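Local coordinates for carbohydrate binding protein, putative, cpb33A (Cellvibrio japonicus, PDB 5FJQ), which is a copper-dependent lytic polysaccharide monooxygenase, represented by one domain of a longer protein, that is important for efficient chitin utilisation by the bacterium, at residues V44-V49 / G170-I175; A98-K103 / W159-D164. All blocks are in the same frame, centred on the assembly; numbering follows the deposited sequence.

Overall arrangement
Both contacts belong to the same mixed sheet of the lytic polysaccharide monooxygenase domain, where strands 152-161 and 169-178 lie side by side. Contact 1 adds the short strand 45-47 to the far side of strand 169-178 and is buried: backbone ladder bonds, valines and one tyrosine do the work. Contact 2 lies farther out, its centre about 16 Å from the centre of the chain (that of contact 1, about 8 Å), and is only partly buried; backbone bonds, a guanidinium stack on the copper ligand and salt bridges join its loop to residues 159-164. The two meet near the copper, where Phe171 packs against His100, while Phe171 O receives a probable hydrogen bond from Trp159 N.

Contact 1. Residues V44-V49 / G170-I175; sequences VAVGGV and GFYQCI
Val44 and Tyr172 bury more surface than any other residues where the short strand 45-47 pairs antiparallel with strand 169-178, a brief edge addition to the beta-sandwich core of the lytic polysaccharide monooxygenase domain. The carbonyl of Val44 starts the ladder: Tyr172 N donates to Val44 O over 2.9 Å, arriving nearly along the C=O axis, and Phe171 CA sends a CA-H...O contact to the same oxygen. The Val44 isopropyl group leans over the next peptide. Its CG1, anti to the backbone N (chi1 180°), sits a tight 3.1 Å from Tyr172 O, while CG2 reaches NE2 of Gln173, whose OE1 is hydrogen-bonded to Ser9 OG and Val4 N, so a compact branched residue fits here.

Tyr172 has CG beside its own backbone N (chi1 -49°), which sends the ring back along its strand toward Gly170. The Tyr172 and Val46 side chains cross obliquely, with Tyr172 CE1 against Val46 CG2 at 3.7 Å. At the far end Tyr172 OH meets both methyls of Val49 tip to tip, yet its polar need is met by a hydrogen bond with His53 ND1. Gly170 suits its place because the phenol oxygen occupies the room a beta carbon would need. Its backbone makes a reciprocal pair with Val46: Val46 N to Gly170 O is 2.8 Å, and Gly170 N to Val46 O is 2.9 Å.

On the other face of the sheet Ala45 CB lies 3.6 Å from Phe171 CE1; the small methyl leaves space for a ring whose side chain approaches to about 3 Å from the copper at its nearest atom. Strand 152-161 pairs with the opposite edge of strand 169-178, its Tyr156 and Ile158 packing on Tyr172, while Trp94 of strand 88-96, from the neighbouring three-stranded sheet, packs on Phe171 and Gln173.

Contact 2. Residues A98-K103 / W159-D164; sequences AAHKTK and WQRDWD. With CU (copper (II) ion), chain D.
One arm of a histidine brace, the copper site of lytic polysaccharide monooxygenases, is built here: His100 NE2 binds the copper at 1.9 Å, and His1 supplies its amino N and, as in the family, a ring nitrogen. The tightly packed part surrounds the His100 imidazole. Arg161, its chain extended from CG to NE, lays its guanidinium over one face of the His100 ring, centres 3.7 Å apart and planes at 23°, with CD adding a CH-pi contact. Salt bridges from Arg161 to Asp166 and Glu169 hold the flat group in place and probably offset its charge beside the metal ligand. With NE2 occupied by copper, His100 ND1 donates in the ring plane to a water at 2.8 Å, which also takes a weak bond from Arg161 NH2.

Alongside the histidine, the Trp159 side chain runs about at right angles to that of His100 and touches His100 CB with CZ2. Its indole NE1 donates to Thr102 OG1 at 2.9 Å, so threonine, with OG1 placed beside its own backbone N (chi1 -65°), gives the buried N-H a partner. Backbone bonds flank the antiparallel pair Thr102 and Arg161: Lys103 N donates to Gln160 O, and Asp162 N to Lys101 O over 2.8 Å, almost straight at 170°.

The outer end faces solvent more, with Asp164 exposed. There Lys103, bent at chi2 and chi3, draws CE across the face of Trp163, putting NZ 4.5 Å from the six-membered ring centroid, over the face, a cation-pi contact. Lys103 NZ makes a salt bridge to Asp162 OD1, its hydrogen bond weak at 3.4 Å; Asp162 OD2 bridges to Arg165. Asp162 OD1 also accepts from Asp164 N, closing an Asx turn. In the shorter salt bridge Lys103 NZ donates to Asp164 OD2 at 3.0 Å, on the oxygen's anti lone pair.

Contact 1. Residues V44-V49 / G170-I175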
ATOM      1  N   VAL A  44       1.510  -0.269  -9.066  1.00 16.69           N
ATOM      2  CA  VAL A  44       2.146   0.772  -8.285  1.00 17.08           C
ATOM      3  C   VAL A  44       3.530   0.189  -8.079  1.00 17.30           C
ATOM      4  O   VAL A  44       3.827  -0.450  -7.046  1.00 19.07           O
ATOM      5  CB  VAL A  44       1.340   1.112  -6.977  1.00 13.84           C
ATOM      6  CG1 VAL A  44       1.996   2.181  -6.154  1.00 14.24           C
ATOM      7  CG2 VAL A  44      -0.095   1.532  -7.271  1.00 13.93           C
ATOM      8  N   ALA A  45       4.383   0.386  -9.094  1.00 17.97           N
ATOM      9  CA  ALA A  45       5.523  -0.526  -9.348  1.00 17.53           C
ATOM     10  C   ALA A  45       6.813   0.221  -9.498  1.00 15.85           C
ATOM     11  O   ALA A  45       6.810   1.336 -10.002  1.00 18.75           O
ATOM     12  CB  ALA A  45       5.292  -1.372 -10.606  1.00 15.86           C
ATOM     13  N   VAL A  46       7.921  -0.402  -9.127  1.00 16.06           N
ATOM     14  CA  VAL A  46       9.247   0.178  -9.408  1.00 14.39           C
ATOM     15  C   VAL A  46      10.095  -0.904 -10.014  1.00 14.90           C
ATOM     16  O   VAL A  46      10.311  -1.929  -9.385  1.00 15.09           O
ATOM     17  CB  VAL A  46       9.921   0.767  -8.156  1.00 14.17           C
ATOM     18  CG1 VAL A  46      11.309   1.257  -8.447  1.00 14.83           C
ATOM     19  CG2 VAL A  46       9.173   1.976  -7.598  1.00 14.91           C
ATOM     20  N   GLY A  47      10.597  -0.702 -11.232  1.00 14.18           N
ATOM     21  CA  GLY A  47      11.495  -1.693 -11.839  1.00 15.91           C
ATOM     22  C   GLY A  47      12.927  -1.567 -11.303  1.00 17.88           C
ATOM     23  O   GLY A  47      13.370  -0.488 -10.958  1.00 18.62           O
ATOM     24  N   GLY A  48      13.638  -2.682 -11.226  1.00 20.17           N
ATOM     25  CA  GLY A  48      15.028  -2.728 -10.800  1.00 20.35           C
ATOM     26  C   GLY A  48      15.266  -2.840  -9.305  1.00 24.13           C
ATOM     27  O   GLY A  48      16.422  -2.870  -8.881  1.00 25.46           O
ATOM     28  N   VAL A  49      14.212  -2.889  -8.496  1.00 22.06           N
ATOM     29  CA  VAL A  49      14.405  -2.793  -7.044  1.00 22.19           C
ATOM     30  C   VAL A  49      14.792  -4.151  -6.473  1.00 19.73           C
ATOM     31  O   VAL A  49      14.235  -5.168  -6.849  1.00 18.77           O
ATOM     32  CB  VAL A  49      13.186  -2.233  -6.308  1.00 20.34           C
ATOM     33  CG1 VAL A  49      13.543  -1.919  -4.862  1.00 21.77           C
ATOM     34  CG2 VAL A  49      12.681  -0.953  -6.941  1.00 22.70           C
ATOM     35  N   GLY A 170       9.404  -4.028  -7.580  1.00 16.35           N
ATOM     36  CA  GLY A 170       8.711  -3.778  -6.307  1.00 15.56           C
ATOM     37  C   GLY A 170       7.289  -3.319  -6.611  1.00 14.35           C
ATOM     38  O   GLY A 170       7.072  -2.576  -7.606  1.00 12.53           O
ATOM     39  N   PHE A 171       6.326  -3.789  -5.808  1.00 13.75           N
ATOM     40  CA  PHE A 171       4.956  -3.251  -5.785  1.00 14.25           C
ATOM     41  C   PHE A 171       4.563  -2.739  -4.390  1.00 14.55           C
ATOM     42  O   PHE A 171       4.856  -3.392  -3.341  1.00 11.93           O
ATOM     43  CB  PHE A 171       3.920  -4.331  -6.262  1.00 15.47           C
ATOM     44  CG  PHE A 171       4.248  -4.896  -7.583  1.00 16.20           C
ATOM     45  CD1 PHE A 171       3.812  -4.234  -8.770  1.00 17.46           C
ATOM     46  CD2 PHE A 171       5.104  -5.980  -7.686  1.00 17.13           C
ATOM     47  CE1 PHE A 171       4.183  -4.713 -10.031  1.00 17.73           C
ATOM     48  CE2 PHE A 171       5.505  -6.448  -8.952  1.00 18.81           C
ATOM     49  CZ  PHE A 171       5.033  -5.830 -10.125  1.00 16.39           C
ATOM     50  N   TYR A 172       3.866  -1.598  -4.386  1.00 15.73           N
ATOM     51  CA  TYR A 172       3.690  -0.833  -3.163  1.00 16.81           C
ATOM     52  C   TYR A 172       2.251  -0.440  -2.894  1.00 18.76           C
ATOM     53  O   TYR A 172       1.632   0.210  -3.740  1.00 21.32           O
ATOM     54  CB  TYR A 172       4.632   0.389  -3.122  1.00 16.13           C
ATOM     55  CG  TYR A 172       6.043   0.002  -3.450  1.00 19.34           C
ATOM     56  CD1 TYR A 172       6.504  -0.019  -4.790  1.00 17.69           C
ATOM     57  CD2 TYR A 172       6.942  -0.309  -2.432  1.00 18.19           C
ATOM     58  CE1 TYR A 172       7.795  -0.415  -5.077  1.00 16.61           C
ATOM     59  CE2 TYR A 172       8.255  -0.676  -2.721  1.00 18.48           C
ATOM     60  CZ  TYR A 172       8.665  -0.716  -4.057  1.00 17.38           C
ATOM     61  OH  TYR A 172       9.925  -1.101  -4.358  1.00 17.90           O
ATOM     62  N   GLN A 173       1.736  -0.827  -1.717  1.00 15.14           N
ATOM     63  CA  GLN A 173       0.381  -0.516  -1.378  1.00 16.60           C
ATOM     64  C   GLN A 173       0.159   0.021  -0.004  1.00 17.04           C
ATOM     65  O   GLN A 173       0.243  -0.744   0.984  1.00 17.34           O
ATOM     66  CB  GLN A 173      -0.515  -1.771  -1.464  1.00 16.52           C
ATOM     67  CG  GLN A 173      -0.557  -2.463  -2.796  1.00 15.71           C
ATOM     68  CD  GLN A 173      -1.608  -1.847  -3.649  1.00 16.63           C
ATOM     69  OE1 GLN A 173      -2.763  -1.975  -3.352  1.00 15.79           O
ATOM     70  NE2 GLN A 173      -1.203  -1.105  -4.704  1.00 15.72           N
ATOM     71  N   CYS A 174      -0.255   1.286   0.030  1.00 16.23           N
ATOM     72  CA  CYS A 174      -0.775   1.958   1.212  1.00 16.12           C
ATOM     73  C   CYS A 174      -2.214   1.571   1.435  1.00 17.79           C
ATOM     74  O   CYS A 174      -3.004   1.655   0.494  1.00 17.31           O
ATOM     75  CB  CYS A 174      -0.747   3.443   1.045  1.00 15.88           C
ATOM     76  SG  CYS A 174       0.939   4.189   1.196  1.00 18.83           S
ATOM     77  N   ILE A 175      -2.516   1.130   2.675  1.00 16.33           N
ATOM     78  CA  ILE A 175      -3.870   0.686   3.111  1.00 17.61           C
ATOM     79  C   ILE A 175      -4.229   1.561   4.330  1.00 17.90           C
ATOM     80  O   ILE A 175      -3.373   1.732   5.206  1.00 16.09           O
ATOM     81  CB  ILE A 175      -3.846  -0.792   3.508  1.00 16.70           C
ATOM     82  CG1 ILE A 175      -3.230  -1.638   2.345  1.00 17.70           C
ATOM     83  CG2 ILE A 175      -5.261  -1.294   3.755  1.00 19.38           C
ATOM     84  CD1 ILE A 175      -2.498  -2.894   2.812  1.00 16.99           C
TER

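Contact 2. Residues A98-K103 / W159-D164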
ATOM      1  N   ALA A  98      -0.767 -10.336 -12.465  1.00 20.79           N
ATOM      2  CA  ALA A  98       0.253 -11.153 -13.061  1.00 21.55           C
ATOM      3  C   ALA A  98       1.125 -11.682 -11.926  1.00 25.10           C
ATOM      4  O   ALA A  98       1.853 -10.905 -11.311  1.00 27.22           O
ATOM      5  CB  ALA A  98       1.079 -10.338 -14.061  1.00 22.73           C
ATOM      6  N   ALA A  99       1.128 -12.994 -11.724  1.00 23.36           N
ATOM      7  CA  ALA A  99       1.967 -13.642 -10.697  1.00 23.32           C
ATOM      8  C   ALA A  99       3.477 -13.495 -10.954  1.00 25.70           C
ATOM      9  O   ALA A  99       3.896 -13.308 -12.089  1.00 26.41           O
ATOM     10  CB  ALA A  99       1.599 -15.089 -10.587  1.00 24.42           C
ATOM     11  N   HIS A 100       4.279 -13.559  -9.888  1.00 23.29           N
ATOM     12  CA  HIS A 100       5.715 -13.488  -9.992  1.00 20.62           C
ATOM     13  C   HIS A 100       6.315 -14.383  -8.900  1.00 22.02           C
ATOM     14  O   HIS A 100       5.617 -14.729  -7.912  1.00 16.80           O
ATOM     15  CB  HIS A 100       6.213 -12.054  -9.871  1.00 18.55           C
ATOM     16  CG  HIS A 100       5.753 -11.142 -10.973  1.00 16.86           C
ATOM     17  ND1 HIS A 100       5.930 -11.444 -12.303  1.00 17.14           N
ATOM     18  CD2 HIS A 100       5.123  -9.943 -10.943  1.00 15.08           C
ATOM     19  CE1 HIS A 100       5.465 -10.449 -13.053  1.00 15.86           C
ATOM     20  NE2 HIS A 100       4.944  -9.541 -12.248  1.00 15.54           N
ATOM     21  N   LYS A 101       7.592 -14.784  -9.087  1.00 22.87           N
ATOM     22  CA  LYS A 101       8.344 -15.452  -8.012  1.00 23.00           C
ATOM     23  C   LYS A 101       8.622 -14.334  -7.014  1.00 22.52           C
ATOM     24  O   LYS A 101       8.847 -13.223  -7.419  1.00 19.35           O
ATOM     25  CB  LYS A 101       9.628 -16.125  -8.522  1.00 26.47           C
ATOM     26  CG  LYS A 101       9.410 -17.017  -9.727  1.00 26.04           C
ATOM     27  CD  LYS A 101      10.379 -18.182  -9.740  1.00 30.63           C
ATOM     28  CE  LYS A 101       9.847 -19.376 -10.538  1.00 32.90           C
ATOM     29  NZ  LYS A 101       8.944 -20.238  -9.710  1.00 36.08           N
ATOM     30  N   THR A 102       8.506 -14.637  -5.720  1.00 20.44           N
ATOM     31  CA  THR A 102       8.450 -13.628  -4.623  1.00 20.31           C
ATOM     32  C   THR A 102       9.609 -13.866  -3.662  1.00 19.67           C
ATOM     33  O   THR A 102       9.791 -14.990  -3.159  1.00 22.78           O
ATOM     34  CB  THR A 102       7.113 -13.747  -3.843  1.00 19.73           C
ATOM     35  OG1 THR A 102       6.042 -13.413  -4.740  1.00 21.84           O
ATOM     36  CG2 THR A 102       7.051 -12.824  -2.646  1.00 17.33           C
ATOM     37  N   LYS A 103      10.361 -12.800  -3.398  1.00 23.34           N
ATOM     38  CA  LYS A 103      11.333 -12.759  -2.303  1.00 19.31           C
ATOM     39  C   LYS A 103      10.567 -12.576  -0.988  1.00 19.76           C
ATOM     40  O   LYS A 103      10.833 -13.270   0.032  1.00 16.21           O
ATOM     41  CB  LYS A 103      12.344 -11.645  -2.543  1.00 23.09           C
ATOM     42  CG  LYS A 103      13.547 -11.709  -1.620  1.00 25.33           C
ATOM     43  CD  LYS A 103      14.414 -12.916  -1.917  1.00 29.79           C
ATOM     44  CE  LYS A 103      15.661 -12.526  -2.688  1.00 34.43           C
ATOM     45  NZ  LYS A 103      16.337 -13.718  -3.268  1.00 37.20           N
ATOM     46  N   TRP A 159       5.619  -5.679  -2.004  1.00 14.91           N
ATOM     47  CA  TRP A 159       5.844  -6.953  -2.676  1.00 15.38           C
ATOM     48  C   TRP A 159       7.148  -6.908  -3.417  1.00 16.92           C
ATOM     49  O   TRP A 159       7.271  -6.138  -4.414  1.00 14.90           O
ATOM     50  CB  TRP A 159       4.664  -7.246  -3.640  1.00 15.39           C
ATOM     51  CG  TRP A 159       4.833  -8.516  -4.402  1.00 16.74           C
ATOM     52  CD1 TRP A 159       5.730  -9.523  -4.147  1.00 16.83           C
ATOM     53  CD2 TRP A 159       4.058  -8.947  -5.546  1.00 16.37           C
ATOM     54  NE1 TRP A 159       5.575 -10.556  -5.089  1.00 16.78           N
ATOM     55  CE2 TRP A 159       4.586 -10.202  -5.967  1.00 16.41           C
ATOM     56  CE3 TRP A 159       3.058  -8.345  -6.313  1.00 17.78           C
ATOM     57  CZ2 TRP A 159       4.075 -10.914  -7.063  1.00 15.51           C
ATOM     58  CZ3 TRP A 159       2.510  -9.076  -7.416  1.00 19.25           C
ATOM     59  CH2 TRP A 159       3.054 -10.331  -7.789  1.00 16.29           C
ATOM     60  N   GLN A 160       8.109  -7.721  -2.957  1.00 17.23           N
ATOM     61  CA  GLN A 160       9.425  -7.810  -3.594  1.00 18.64           C
ATOM     62  C   GLN A 160       9.437  -9.116  -4.455  1.00 17.48           C
ATOM     63  O   GLN A 160       9.350 -10.235  -3.925  1.00 16.91           O
ATOM     64  CB  GLN A 160      10.615  -7.725  -2.558  1.00 17.50           C
ATOM     65  CG  GLN A 160      12.023  -7.922  -3.149  1.00 18.23           C
ATOM     66  CD  GLN A 160      12.479  -6.798  -4.031  1.00 18.86           C
ATOM     67  OE1 GLN A 160      12.792  -5.668  -3.554  1.00 17.38           O
ATOM     68  NE2 GLN A 160      12.607  -7.099  -5.315  1.00 16.61           N
ATOM     69  N   ARG A 161       9.456  -8.898  -5.779  1.00 18.66           N
ATOM     70  CA  ARG A 161       9.595  -9.929  -6.815  1.00 19.89           C
ATOM     71  C   ARG A 161      11.017 -10.519  -6.676  1.00 22.95           C
ATOM     72  O   ARG A 161      11.990  -9.782  -6.403  1.00 22.43           O
ATOM     73  CB  ARG A 161       9.362  -9.300  -8.201  1.00 21.45           C
ATOM     74  CG  ARG A 161       9.540 -10.245  -9.392  1.00 22.77           C
ATOM     75  CD  ARG A 161       9.004  -9.595 -10.651  1.00 21.47           C
ATOM     76  NE  ARG A 161       8.996 -10.521 -11.791  1.00 23.60           N
ATOM     77  CZ  ARG A 161       8.898 -10.117 -13.061  1.00 23.22           C
ATOM     78  NH1 ARG A 161       8.779  -8.819 -13.307  1.00 23.28           N
ATOM     79  NH2 ARG A 161       8.920 -10.982 -14.074  1.00 20.38           N
ATOM     80  N   ASP A 162      11.150 -11.837  -6.819  1.00 23.65           N
ATOM     81  CA  ASP A 162      12.437 -12.490  -6.538  1.00 24.51           C
ATOM     82  C   ASP A 162      13.448 -12.280  -7.655  1.00 23.78           C
ATOM     83  O   ASP A 162      13.324 -12.907  -8.704  1.00 22.44           O
ATOM     84  CB  ASP A 162      12.222 -13.977  -6.329  1.00 23.75           C
ATOM     85  CG  ASP A 162      13.435 -14.635  -5.758  1.00 24.83           C
ATOM     86  OD1 ASP A 162      14.547 -14.296  -6.150  1.00 25.20           O
ATOM     87  OD2 ASP A 162      13.258 -15.470  -4.880  1.00 23.60           O
ATOM     88  N   TRP A 163      14.458 -11.414  -7.436  1.00 23.94           N
ATOM     89  CA  TRP A 163      15.300 -11.042  -8.564  1.00 22.02           C
ATOM     90  C   TRP A 163      16.320 -12.151  -8.895  1.00 22.80           C
ATOM     91  O   TRP A 163      16.938 -12.129  -9.967  1.00 23.69           O
ATOM     92  CB  TRP A 163      16.025  -9.715  -8.325  1.00 22.57           C
ATOM     93  CG  TRP A 163      16.962  -9.823  -7.220  1.00 24.28           C
ATOM     94  CD1 TRP A 163      18.260 -10.269  -7.268  1.00 23.59           C
ATOM     95  CD2 TRP A 163      16.676  -9.547  -5.841  1.00 25.37           C
ATOM     96  NE1 TRP A 163      18.816 -10.273  -5.994  1.00 24.81           N
ATOM     97  CE2 TRP A 163      17.869  -9.832  -5.099  1.00 27.19           C
ATOM     98  CE3 TRP A 163      15.529  -9.085  -5.151  1.00 23.15           C
ATOM     99  CZ2 TRP A 163      17.947  -9.642  -3.712  1.00 27.92           C
ATOM    100  CZ3 TRP A 163      15.600  -8.903  -3.784  1.00 24.08           C
ATOM    101  CH2 TRP A 163      16.809  -9.173  -3.067  1.00 25.45           C
ATOM    102  N   ASP A 164      16.532 -13.084  -7.979  1.00 22.38           N
ATOM    103  CA  ASP A 164      17.429 -14.220  -8.268  1.00 23.46           C
ATOM    104  C   ASP A 164      16.730 -15.244  -9.108  1.00 25.53           C
ATOM    105  O   ASP A 164      17.382 -15.992  -9.847  1.00 29.73           O
ATOM    106  CB  ASP A 164      17.874 -14.896  -6.994  1.00 26.77           C
ATOM    107  CG  ASP A 164      18.920 -14.099  -6.269  1.00 32.25           C
ATOM    108  OD1 ASP A 164      19.891 -13.663  -6.939  1.00 31.88           O
ATOM    109  OD2 ASP A 164      18.728 -13.888  -5.055  1.00 33.21           O
TER
HETATM  110 CU    CU D1217       4.008  -7.895 -12.480  1.00 22.62          CU
HETATM  111  O   HOH W   1       7.155 -13.697 -13.313  1.00 24.96           O